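Local atomic coordinates of activated BY transcription factor SSRB (Salmonella enterica, PDB entry 2WNW), a protein that belongs to glycosyl hydrolase family 30, pairing a TIM barrel with a beta-sandwich domain, and is probably activated by the transcription factor SsrB. Residues Pro143-Lys151 against Leu162-Ile173. Residues are numbered along the deposited sequence; the frame is centred on the assembly and turned at random.
Sequences PWSPPAFMK and LRRECYADWADI
Pro-146 lies over one face of the Trp-170 indole where a beta-alpha loop of the TIM barrel, leaving strand 138-143, passes above the start of helix 167-183, the helix that follows that strand. The pyrrolidine is flat enough to cover the ring closely: Pro-146 CA makes a CH-pi contact 3.6 Å from the centroid of the Trp-170 six-membered ring, 11° off the normal, while CG rests nearer NE1. Trp-170 reaches this place because its CG stands anti to the backbone N (chi1 -179°), and two more prolines fit round the indole. Pro-143 CB touches CZ2 at the ring edge, and Pro-147 CD packs 3.6 Å from Trp-170 CZ3. Three rigid rings thus make a shallow mould for one large plate, and Phe-216 of helix 210-227 also meets the indole.

Met-150 is the main bump from the loop. Its unbranched chain, extended beyond CG, slides into a groove on the helix lined by Cys-166, Asp-169, Trp-170 and Ile-173; the small thiol of Cys-166 leaves room for Met-150 CG, 4.0 Å from Cys-166 SG. Leu-162 CD1 fills the hollow between Met-150 CB and Pro-146 CB, and Leu-109 of helix 106-110 also touches Met-150.

Where residues 149-151 run beside 162-163, hydrogen bonds join the two segments. Backbone to backbone, Arg-163 N donates to Met-150 O almost straight (178°), beside a single beta bridge between Lys-151 and Leu-162. The long Arg-163 side chain bends at chi3 (-73°), bringing its guanidinium NH2 to 2.8 Å from Phe-149 O, with a weak second bond from NE; NH1 pairs with Glu-165 in a salt bridge. At the end of the Met-150 chain, CE meets Ile-173 CD1 tip to tip at 3.2 Å, closer than carbons usually sit, so the exact spacing is doubtful.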
loop_
_atom_site.group_PDB
_atom_site.type_symbol
_atom_site.label_atom_id
_atom_site.label_comp_id
_atom_site.label_asym_id
_atom_site.label_seq_id
_atom_site.Cartn_x
_atom_site.Cartn_y
_atom_site.Cartn_z
ATOM N N PRO A 143 10.307 23.224 -18.466
ATOM C CA PRO A 143 10.716 23.298 -19.869
ATOM C C PRO A 143 10.691 21.908 -20.500
ATOM O O PRO A 143 10.927 20.909 -19.824
ATOM C CB PRO A 143 12.156 23.824 -19.803
ATOM C CG PRO A 143 12.417 24.121 -18.332
ATOM C CD PRO A 143 11.482 23.224 -17.583
ATOM N N TRP A 144 10.395 21.851 -21.792
ATOM C CA TRP A 144 10.411 20.597 -22.521
ATOM C C TRP A 144 11.722 20.612 -23.318
ATOM O O TRP A 144 12.295 19.566 -23.623
ATOM C CB TRP A 144 9.206 20.504 -23.462
ATOM C CG TRP A 144 8.035 19.718 -22.906
ATOM C CD1 TRP A 144 7.540 18.542 -23.393
ATOM C CD2 TRP A 144 7.200 20.070 -21.789
ATOM N NE1 TRP A 144 6.449 18.141 -22.657
ATOM C CE2 TRP A 144 6.218 19.058 -21.668
ATOM C CE3 TRP A 144 7.184 21.138 -20.883
ATOM C CZ2 TRP A 144 5.228 19.084 -20.674
ATOM C CZ3 TRP A 144 6.196 21.165 -19.890
ATOM C CH2 TRP A 144 5.232 20.141 -19.798
ATOM N N SER A 145 12.201 21.809 -23.646
ATOM C CA SER A 145 13.459 21.933 -24.385
ATOM C C SER A 145 14.011 23.346 -24.502
ATOM O O SER A 145 13.261 24.303 -24.681
ATOM C CB SER A 145 13.312 21.368 -25.805
ATOM O OG SER A 145 14.502 21.581 -26.563
ATOM N N PRO A 146 15.341 23.492 -24.375
ATOM C CA PRO A 146 15.993 24.799 -24.492
ATOM C C PRO A 146 15.940 25.138 -25.984
ATOM O O PRO A 146 15.542 24.296 -26.795
ATOM C CB PRO A 146 17.429 24.521 -24.037
ATOM C CG PRO A 146 17.278 23.353 -23.094
ATOM C CD PRO A 146 16.273 22.486 -23.834
ATOM N N PRO A 147 16.333 26.364 -26.370
ATOM C CA PRO A 147 16.303 26.730 -27.793
ATOM C C PRO A 147 17.188 25.756 -28.572
ATOM O O PRO A 147 18.152 25.224 -28.023
ATOM C CB PRO A 147 16.870 28.150 -27.798
ATOM C CG PRO A 147 16.492 28.676 -26.431
ATOM C CD PRO A 147 16.783 27.493 -25.537
ATOM N N ALA A 148 16.868 25.534 -29.845
ATOM C CA ALA A 148 17.629 24.605 -30.674
ATOM C C ALA A 148 19.138 24.844 -30.704
ATOM O O ALA A 148 19.914 23.906 -30.514
ATOM C CB ALA A 148 17.079 24.606 -32.104
ATOM N N PHE A 149 19.558 26.086 -30.930
ATOM C CA PHE A 149 20.987 26.376 -31.009
ATOM C C PHE A 149 21.766 26.131 -29.721
ATOM O O PHE A 149 22.995 26.098 -29.739
ATOM C CB PHE A 149 21.238 27.812 -31.500
ATOM C CG PHE A 149 20.943 28.879 -30.483
ATOM C CD1 PHE A 149 19.637 29.299 -30.244
ATOM C CD2 PHE A 149 21.983 29.487 -29.779
ATOM C CE1 PHE A 149 19.367 30.315 -29.323
ATOM C CE2 PHE A 149 21.723 30.502 -28.855
ATOM C CZ PHE A 149 20.413 30.917 -28.628
ATOM N N MET A 150 21.057 25.950 -28.608
ATOM C CA MET A 150 21.715 25.697 -27.328
ATOM C C MET A 150 21.894 24.203 -27.063
ATOM O O MET A 150 22.429 23.815 -26.025
ATOM C CB MET A 150 20.910 26.309 -26.177
ATOM C CG MET A 150 20.913 27.826 -26.130
ATOM S SD MET A 150 20.302 28.434 -24.539
ATOM C CE MET A 150 20.157 30.173 -24.887
ATOM N N LYS A 151 21.462 23.374 -28.008
ATOM C CA LYS A 151 21.544 21.926 -27.850
ATOM C C LYS A 151 22.547 21.234 -28.767
ATOM O O LYS A 151 22.922 21.756 -29.820
ATOM C CB LYS A 151 20.154 21.318 -28.058
ATOM C CG LYS A 151 19.080 21.964 -27.189
ATOM C CD LYS A 151 17.689 21.467 -27.534
ATOM C CE LYS A 151 17.532 19.980 -27.249
ATOM N NZ LYS A 151 16.216 19.490 -27.742
ATOM N N LEU A 162 21.608 19.925 -23.456
ATOM C CA LEU A 162 21.962 21.333 -23.370
ATOM C C LEU A 162 23.484 21.388 -23.444
ATOM O O LEU A 162 24.166 20.655 -22.731
ATOM C CB LEU A 162 21.483 21.917 -22.034
ATOM C CG LEU A 162 21.822 23.382 -21.741
ATOM C CD1 LEU A 162 21.181 24.274 -22.786
ATOM C CD2 LEU A 162 21.324 23.756 -20.345
ATOM N N ARG A 163 24.024 22.226 -24.323
ATOM C CA ARG A 163 25.473 22.327 -24.424
ATOM C C ARG A 163 25.981 22.881 -23.102
ATOM O O ARG A 163 25.409 23.823 -22.557
ATOM C CB ARG A 163 25.875 23.246 -25.582
ATOM C CG ARG A 163 25.661 22.623 -26.952
ATOM C CD ARG A 163 26.317 23.460 -28.041
ATOM N NE ARG A 163 25.592 24.697 -28.307
ATOM C CZ ARG A 163 26.155 25.901 -28.366
ATOM N NH1 ARG A 163 27.458 26.043 -28.170
ATOM N NH2 ARG A 163 25.415 26.965 -28.642
ATOM N N ARG A 164 27.050 22.290 -22.582
ATOM C CA ARG A 164 27.594 22.728 -21.304
ATOM C C ARG A 164 27.870 24.226 -21.258
ATOM O O ARG A 164 27.685 24.859 -20.221
ATOM C CB ARG A 164 28.877 21.960 -20.975
ATOM C CG ARG A 164 29.482 22.350 -19.633
ATOM C CD ARG A 164 28.531 22.034 -18.479
ATOM N NE ARG A 164 28.885 22.772 -17.268
ATOM C CZ ARG A 164 28.329 22.570 -16.078
ATOM N NH1 ARG A 164 27.388 21.649 -15.929
ATOM N NH2 ARG A 164 28.714 23.295 -15.035
ATOM N N GLU A 165 28.298 24.798 -22.380
ATOM C CA GLU A 165 28.589 26.225 -22.410
ATOM C C GLU A 165 27.328 27.087 -22.479
ATOM O O GLU A 165 27.415 28.316 -22.523
ATOM C CB GLU A 165 29.527 26.566 -23.579
ATOM C CG GLU A 165 28.983 26.291 -24.974
ATOM C CD GLU A 165 29.212 24.859 -25.444
ATOM O OE1 GLU A 165 29.101 24.620 -26.666
ATOM O OE2 GLU A 165 29.495 23.975 -24.607
ATOM N N CYS A 166 26.159 26.445 -22.477
ATOM C CA CYS A 166 24.892 27.174 -22.529
ATOM C C CYS A 166 24.072 27.058 -21.245
ATOM O O CYS A 166 22.924 27.502 -21.201
ATOM C CB CYS A 166 24.041 26.690 -23.708
ATOM S SG CYS A 166 24.749 27.066 -25.326
ATOM N N TYR A 167 24.650 26.467 -20.203
ATOM C CA TYR A 167 23.922 26.327 -18.944
ATOM C C TYR A 167 23.536 27.689 -18.381
ATOM O O TYR A 167 22.386 27.908 -17.998
ATOM C CB TYR A 167 24.756 25.543 -17.923
ATOM C CG TYR A 167 24.567 24.039 -18.002
ATOM C CD1 TYR A 167 24.626 23.370 -19.226
ATOM C CD2 TYR A 167 24.348 23.282 -16.849
ATOM C CE1 TYR A 167 24.474 21.983 -19.303
ATOM C CE2 TYR A 167 24.197 21.896 -16.912
ATOM C CZ TYR A 167 24.263 21.252 -18.138
ATOM O OH TYR A 167 24.139 19.881 -18.199
ATOM N N ALA A 168 24.495 28.608 -18.331
ATOM C CA ALA A 168 24.226 29.944 -17.814
ATOM C C ALA A 168 23.185 30.665 -18.667
ATOM O O ALA A 168 22.264 31.299 -18.142
ATOM C CB ALA A 168 25.516 30.754 -17.766
ATOM N N ASP A 169 23.328 30.565 -19.986
ATOM C CA ASP A 169 22.397 31.230 -20.892
ATOM C C ASP A 169 20.967 30.703 -20.779
ATOM O O ASP A 169 20.012 31.476 -20.847
ATOM C CB ASP A 169 22.880 31.105 -22.342
ATOM C CG ASP A 169 24.207 31.810 -22.581
ATOM O OD1 ASP A 169 24.360 32.961 -22.125
ATOM O OD2 ASP A 169 25.090 31.218 -23.235
ATOM N N TRP A 170 20.817 29.392 -20.612
ATOM C CA TRP A 170 19.483 28.799 -20.493
ATOM C C TRP A 170 18.875 29.247 -19.165
ATOM O O TRP A 170 17.696 29.597 -19.097
ATOM C CB TRP A 170 19.576 27.268 -20.547
ATOM C CG TRP A 170 18.254 26.520 -20.455
ATOM C CD1 TRP A 170 18.037 25.340 -19.794
ATOM C CD2 TRP A 170 17.001 26.863 -21.078
ATOM N NE1 TRP A 170 16.737 24.929 -19.965
ATOM C CE2 TRP A 170 16.078 25.842 -20.747
ATOM C CE3 TRP A 170 16.570 27.930 -21.882
ATOM C CZ2 TRP A 170 14.749 25.853 -21.192
ATOM C CZ3 TRP A 170 15.244 27.942 -22.326
ATOM C CH2 TRP A 170 14.351 26.908 -21.979
ATOM N N ALA A 171 19.684 29.245 -18.109
ATOM C CA ALA A 171 19.199 29.676 -16.805
ATOM C C ALA A 171 18.748 31.135 -16.890
ATOM O O ALA A 171 17.726 31.507 -16.312
ATOM C CB ALA A 171 20.288 29.522 -15.756
ATOM N N ASP A 172 19.506 31.959 -17.615
ATOM C CA ASP A 172 19.152 33.369 -17.762
ATOM C C ASP A 172 17.833 33.538 -18.514
ATOM O O ASP A 172 17.055 34.439 -18.210
ATOM C CB ASP A 172 20.256 34.150 -18.491
ATOM C CG ASP A 172 21.481 34.379 -17.626
ATOM O OD1 ASP A 172 21.352 34.355 -16.382
ATOM O OD2 ASP A 172 22.573 34.602 -18.193
ATOM N N ILE A 173 17.588 32.683 -19.503
ATOM C CA ILE A 173 16.341 32.762 -20.255
ATOM C C ILE A 173 15.169 32.438 -19.336
ATOM O O ILE A 173 14.131 33.100 -19.391
ATOM C CB ILE A 173 16.323 31.775 -21.439
ATOM C CG1 ILE A 173 17.322 32.232 -22.504
ATOM C CG2 ILE A 173 14.910 31.681 -22.025
ATOM C CD1 ILE A 173 17.365 31.335 -23.708
#